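Local coordinates for protein CytC3 (Streptomyces, PDB 3GJA) that is a nonheme iron halogenase of the phytanoyl-CoA dioxygenase family, probably chlorinating its substrate by an iron- and 2-oxoglutarate-dependent mechanism, at residues R96-W101 with A288-V294; I144-T148 with A258-P262. All coordinates share one frame; numbering follows the deposited sequence.

Contact 1 of 2, residues R96-W101 with A288-V294; sequences RNLLCW and AVLTSGV
Leu99 and Cys100 pair with Leu290 and Val289 at one margin of the main antiparallel sheet of this cupin-type beta barrel, where 289-290 is the outermost strand beside strand 98-108. Two bridges set the register. Cys100 and Val289 form the hydrogen-bonded pair: Cys100 N reaches Val289 O at 2.7 Å, with the donor in the carbonyl plane, while Val289 N returns to Cys100 O at 3.0 Å from above the plane of the Cys100 carbonyl. Leu99 and Leu290 form the next, non-hydrogen-bonded pair. On their face, Leu99 CG packs 3.9 Å from Ala288 CB and its CD1 lies alongside CB of Leu290. On the opposite face, Cys100 and Val289 turn their side chains to Ile81 of helix 75-82.

Beyond the bridges 291-294 runs on beside Arg96 to Leu98, where Asn97 is the centre of an inverse gamma turn. Thr291 N donates to Leu98 O at 2.8 Å (155° at the hydrogen). With Thr291 OG1 set between its own backbone N and carbonyl carbon (chi1 70°), the hydroxyl comes to Leu98 CB and adds a weak bond to the same oxygen. Ser292 OG donates to another backbone carbonyl, Arg96 O, in a hydrogen bond so short in the model that its length is doubtful.

Gly293, at positive phi (65°), brings its CA within 3.2 Å of Asn97 OD1; a beta carbon there would collide with this oxygen and with Arg96 O. The close passage delivers the next amide to the Asn97 side chain: Val294 N donates to Asn97 OD1 at 2.8 Å, approaching from above the plane of the amide carbonyl.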
loop_
_atom_site.group_PDB
_atom_site.type_symbol
_atom_site.label_atom_id
_atom_site.label_comp_id
_atom_site.label_asym_id
_atom_site.label_seq_id
_atom_site.Cartn_x
_atom_site.Cartn_y
_atom_site.Cartn_z
ATOM N N ARG A 96 0.696 14.849 -8.009
ATOM C CA ARG A 96 0.600 14.023 -9.209
ATOM C C ARG A 96 1.884 13.332 -9.645
ATOM O O ARG A 96 1.849 12.461 -10.507
ATOM C CB ARG A 96 0.032 14.831 -10.372
ATOM C CG ARG A 96 -1.484 14.855 -10.402
ATOM C CD ARG A 96 -2.052 15.578 -9.201
ATOM N NE ARG A 96 -3.512 15.621 -9.242
ATOM C CZ ARG A 96 -4.262 16.358 -8.426
ATOM N NH1 ARG A 96 -3.690 17.123 -7.500
ATOM N NH2 ARG A 96 -5.584 16.331 -8.535
ATOM N N ASN A 97 3.019 13.719 -9.076
ATOM C CA ASN A 97 4.264 13.043 -9.419
ATOM C C ASN A 97 4.368 11.921 -8.387
ATOM O O ASN A 97 5.093 12.033 -7.403
ATOM C CB ASN A 97 5.454 14.007 -9.327
ATOM C CG ASN A 97 5.382 15.119 -10.368
ATOM O OD1 ASN A 97 5.041 14.880 -11.529
ATOM N ND2 ASN A 97 5.714 16.338 -9.958
ATOM N N LEU A 98 3.620 10.843 -8.638
ATOM C CA LEU A 98 3.526 9.694 -7.738
ATOM C C LEU A 98 4.385 8.468 -7.974
ATOM O O LEU A 98 4.494 7.966 -9.091
ATOM C CB LEU A 98 2.085 9.201 -7.678
ATOM C CG LEU A 98 1.100 9.789 -6.682
ATOM C CD1 LEU A 98 -0.213 9.016 -6.804
ATOM C CD2 LEU A 98 1.661 9.686 -5.268
ATOM N N LEU A 99 4.921 7.956 -6.873
ATOM C CA LEU A 99 5.757 6.764 -6.857
ATOM C C LEU A 99 5.088 5.670 -6.002
ATOM O O LEU A 99 4.652 5.936 -4.879
ATOM C CB LEU A 99 7.106 7.110 -6.232
ATOM C CG LEU A 99 8.428 6.994 -6.989
ATOM C CD1 LEU A 99 8.303 7.504 -8.413
ATOM C CD2 LEU A 99 9.489 7.775 -6.203
ATOM N N CYS A 100 4.972 4.460 -6.547
ATOM C CA CYS A 100 4.438 3.332 -5.790
ATOM C C CYS A 100 5.700 2.565 -5.439
ATOM O O CYS A 100 6.303 1.926 -6.300
ATOM C CB CYS A 100 3.526 2.441 -6.634
ATOM S SG CYS A 100 2.999 0.931 -5.738
ATOM N N TRP A 101 6.115 2.631 -4.178
ATOM C CA TRP A 101 7.348 1.966 -3.786
ATOM C C TRP A 101 7.166 0.584 -3.168
ATOM O O TRP A 101 8.144 -0.111 -2.893
ATOM C CB TRP A 101 8.122 2.857 -2.823
ATOM C CG TRP A 101 7.465 2.967 -1.500
ATOM C CD1 TRP A 101 6.390 3.740 -1.177
ATOM C CD2 TRP A 101 7.811 2.240 -0.321
ATOM N NE1 TRP A 101 6.045 3.540 0.135
ATOM C CE2 TRP A 101 6.901 2.621 0.684
ATOM C CE3 TRP A 101 8.804 1.299 -0.015
ATOM C CZ2 TRP A 101 6.953 2.094 1.978
ATOM C CZ3 TRP A 101 8.855 0.776 1.273
ATOM C CH2 TRP A 101 7.934 1.175 2.252
ATOM N N ALA A 288 11.000 1.524 -7.854
ATOM C CA ALA A 288 9.792 2.235 -7.481
ATOM C C ALA A 288 9.099 2.509 -8.820
ATOM O O ALA A 288 9.759 2.632 -9.854
ATOM C CB ALA A 288 10.136 3.544 -6.776
ATOM N N VAL A 289 7.776 2.589 -8.809
ATOM C CA VAL A 289 7.030 2.824 -10.036
ATOM C C VAL A 289 6.440 4.221 -10.088
ATOM O O VAL A 289 5.717 4.634 -9.180
ATOM C CB VAL A 289 5.879 1.799 -10.188
ATOM C CG1 VAL A 289 5.016 2.149 -11.400
ATOM C CG2 VAL A 289 6.454 0.395 -10.339
ATOM N N LEU A 290 6.760 4.946 -11.155
ATOM C CA LEU A 290 6.242 6.294 -11.357
ATOM C C LEU A 290 4.873 6.065 -11.996
ATOM O O LEU A 290 4.787 5.658 -13.153
ATOM C CB LEU A 290 7.152 7.070 -12.319
ATOM C CG LEU A 290 7.190 8.607 -12.326
ATOM C CD1 LEU A 290 7.030 9.094 -13.754
ATOM C CD2 LEU A 290 6.119 9.192 -11.441
ATOM N N THR A 291 3.809 6.330 -11.248
ATOM C CA THR A 291 2.457 6.092 -11.738
ATOM C C THR A 291 1.794 7.287 -12.401
ATOM O O THR A 291 0.740 7.152 -13.022
ATOM C CB THR A 291 1.549 5.618 -10.595
ATOM O OG1 THR A 291 1.309 6.708 -9.691
ATOM C CG2 THR A 291 2.207 4.483 -9.834
ATOM N N SER A 292 2.401 8.458 -12.261
ATOM C CA SER A 292 1.848 9.667 -12.849
ATOM C C SER A 292 2.877 10.785 -12.797
ATOM O O SER A 292 3.860 10.696 -12.064
ATOM C CB SER A 292 0.594 10.083 -12.089
ATOM O OG SER A 292 0.872 10.172 -10.708
ATOM N N GLY A 293 2.646 11.841 -13.571
ATOM C CA GLY A 293 3.586 12.948 -13.588
ATOM C C GLY A 293 4.950 12.568 -14.141
ATOM O O GLY A 293 5.056 11.753 -15.059
ATOM N N VAL A 294 5.999 13.151 -13.573
ATOM C CA VAL A 294 7.367 12.890 -14.012
ATOM C C VAL A 294 8.269 12.842 -12.798
ATOM O O VAL A 294 7.882 13.280 -11.718
ATOM C CB VAL A 294 7.908 14.021 -14.914
ATOM C CG1 VAL A 294 7.149 14.069 -16.233
ATOM C CG2 VAL A 294 7.802 15.357 -14.171
#

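Contact 2 of 2, residues I144-T148 with A258-P262; sequences IGTIT and ARYVP
Arg259 and Thr148, facing each other as a non-hydrogen-bonded antiparallel pair, share one face of the central sheet of the cupin-type barrel, where strand 147-152 runs beside strand 253-262. The arginine can be traced outward. Its CB lies 3.6 Å from Thr146 OG1. The chain then bends at its third torsion (chi3 73°), which lays the guanidinium alongside Thr148 and brings NE 3.9 Å from Thr146 CG2. NE and NH2 both turn to one acceptor, Thr148 OG1, at 3.3 Å from NE and 2.9 Å from NH2; both hydrogen bonds are weak because their angles are poor. Thr148 CG2 sits over one guanidinium face, 3.6 Å above its plane and offset toward the rim. The remaining nitrogen, NH1, has the stronger partner, a salt bridge to Glu104, so the threonine contacts probably help fix the group's tilt while the carboxylate would balance its charge.

Two residues before Thr148, Thr146 OG1 donates to Tyr260 O at 2.7 Å, approaching from well above the carbonyl plane, and the Ile147 amide adds a weak bond to the same oxygen. The same hydroxyl accepts a hydrogen bond from Trp101 NE1. A valine at Thr146 would probably leave Tyr260 O with little more than that weak amide bond and the buried indole N-H of Trp101 without its acceptor.

On the other face Tyr260 and Ile147 form the hydrogen-bonded pair, and the Tyr260 hydroxyl bonds to Ile81 O in helix 75-82. Tyr260 N meets Ile147 O at 2.7 Å, nearly straight (175°) and in the carbonyl plane. That oxygen also lies at the edge of the Tyr260 ring, in its plane, 3.7 Å from CD1.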
loop_
_atom_site.group_PDB
_atom_site.type_symbol
_atom_site.label_atom_id
_atom_site.label_comp_id
_atom_site.label_asym_id
_atom_site.label_seq_id
_atom_site.Cartn_x
_atom_site.Cartn_y
_atom_site.Cartn_z
ATOM N N ILE A 144 8.235 10.417 7.604
ATOM C CA ILE A 144 8.457 9.091 7.027
ATOM C C ILE A 144 7.183 8.336 6.667
ATOM O O ILE A 144 7.202 7.112 6.533
ATOM C CB ILE A 144 9.261 8.204 7.991
ATOM C CG1 ILE A 144 8.471 8.016 9.288
ATOM C CG2 ILE A 144 10.617 8.836 8.283
ATOM C CD1 ILE A 144 9.054 6.977 10.209
ATOM N N GLY A 145 6.081 9.058 6.507
ATOM C CA GLY A 145 4.827 8.412 6.174
ATOM C C GLY A 145 4.663 8.079 4.700
ATOM O O GLY A 145 5.389 8.587 3.843
ATOM N N THR A 146 3.697 7.218 4.404
ATOM C CA THR A 146 3.429 6.816 3.035
ATOM C C THR A 146 1.927 6.567 2.873
ATOM O O THR A 146 1.308 5.886 3.688
ATOM C CB THR A 146 4.211 5.535 2.675
ATOM O OG1 THR A 146 3.948 5.170 1.313
ATOM C CG2 THR A 146 3.795 4.381 3.583
ATOM N N ILE A 147 1.341 7.148 1.835
ATOM C CA ILE A 147 -0.079 6.968 1.577
ATOM C C ILE A 147 -0.295 5.511 1.205
ATOM O O ILE A 147 0.297 5.006 0.247
ATOM C CB ILE A 147 -0.550 7.878 0.424
ATOM C CG1 ILE A 147 -0.478 9.340 0.873
ATOM C CG2 ILE A 147 -1.977 7.517 0.002
ATOM C CD1 ILE A 147 -1.437 9.680 1.988
ATOM N N THR A 148 -1.140 4.842 1.979
ATOM C CA THR A 148 -1.442 3.432 1.775
ATOM C C THR A 148 -2.847 3.274 1.212
ATOM O O THR A 148 -3.796 3.850 1.735
ATOM C CB THR A 148 -1.352 2.661 3.122
ATOM O OG1 THR A 148 -0.059 2.872 3.702
ATOM C CG2 THR A 148 -1.582 1.167 2.925
ATOM N N ALA A 258 -1.141 -1.073 -1.504
ATOM C CA ALA A 258 -0.166 -0.441 -2.386
ATOM C C ALA A 258 0.207 0.853 -1.673
ATOM O O ALA A 258 -0.673 1.612 -1.256
ATOM C CB ALA A 258 -0.791 -0.143 -3.735
ATOM N N ARG A 259 1.504 1.106 -1.527
ATOM C CA ARG A 259 1.955 2.292 -0.808
ATOM C C ARG A 259 2.615 3.327 -1.725
ATOM O O ARG A 259 3.476 3.001 -2.550
ATOM C CB ARG A 259 2.880 1.837 0.329
ATOM C CG ARG A 259 2.489 0.436 0.810
ATOM C CD ARG A 259 3.047 0.031 2.171
ATOM N NE ARG A 259 2.370 0.738 3.248
ATOM C CZ ARG A 259 1.912 0.170 4.359
ATOM N NH1 ARG A 259 2.048 -1.133 4.557
ATOM N NH2 ARG A 259 1.325 0.919 5.278
ATOM N N TYR A 260 2.189 4.577 -1.576
ATOM C CA TYR A 260 2.682 5.657 -2.416
ATOM C C TYR A 260 3.422 6.767 -1.695
ATOM O O TYR A 260 3.192 7.042 -0.518
ATOM C CB TYR A 260 1.527 6.273 -3.205
ATOM C CG TYR A 260 0.759 5.270 -4.027
ATOM C CD1 TYR A 260 -0.109 4.359 -3.419
ATOM C CD2 TYR A 260 0.919 5.208 -5.412
ATOM C CE1 TYR A 260 -0.799 3.409 -4.170
ATOM C CE2 TYR A 260 0.236 4.263 -6.173
ATOM C CZ TYR A 260 -0.620 3.363 -5.547
ATOM O OH TYR A 260 -1.268 2.409 -6.294
ATOM N N VAL A 261 4.296 7.421 -2.445
ATOM C CA VAL A 261 5.105 8.502 -1.931
ATOM C C VAL A 261 5.478 9.398 -3.126
ATOM O O VAL A 261 5.706 8.903 -4.233
ATOM C CB VAL A 261 6.361 7.904 -1.260
ATOM C CG1 VAL A 261 7.502 7.784 -2.266
ATOM C CG2 VAL A 261 6.731 8.711 -0.052
ATOM N N PRO A 262 5.502 10.729 -2.932
ATOM C CA PRO A 262 5.858 11.624 -4.040
ATOM C C PRO A 262 7.321 11.445 -4.430
ATOM O O PRO A 262 8.120 10.976 -3.624
ATOM C CB PRO A 262 5.551 13.015 -3.477
ATOM C CG PRO A 262 5.772 12.846 -2.019
ATOM C CD PRO A 262 5.119 11.505 -1.741
#

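In the fold
Contact 2 joins strand 147-152 to 253-262 and contact 1 joins 98-108 to 289-290 in one antiparallel sheet; the pairing of 253-262 with 98-108 links them, their centres about 11 Å apart. They touch through the backbone, where Leu99 O and Val261 N stand 2.9 Å apart, a probable hydrogen bond, and through side chains on both faces. On one face Trp101 NE1 lies 2.9 Å from Thr146 OG1; on the other, Cys100 CB packs 3.8 Å from Tyr260 CE2. The Trp101 side chain is about 6 Å from a bound acetate, probably from the crystallisation liquor, which may mark a pocket. In cupin-type relatives the barrel interior houses the iron site.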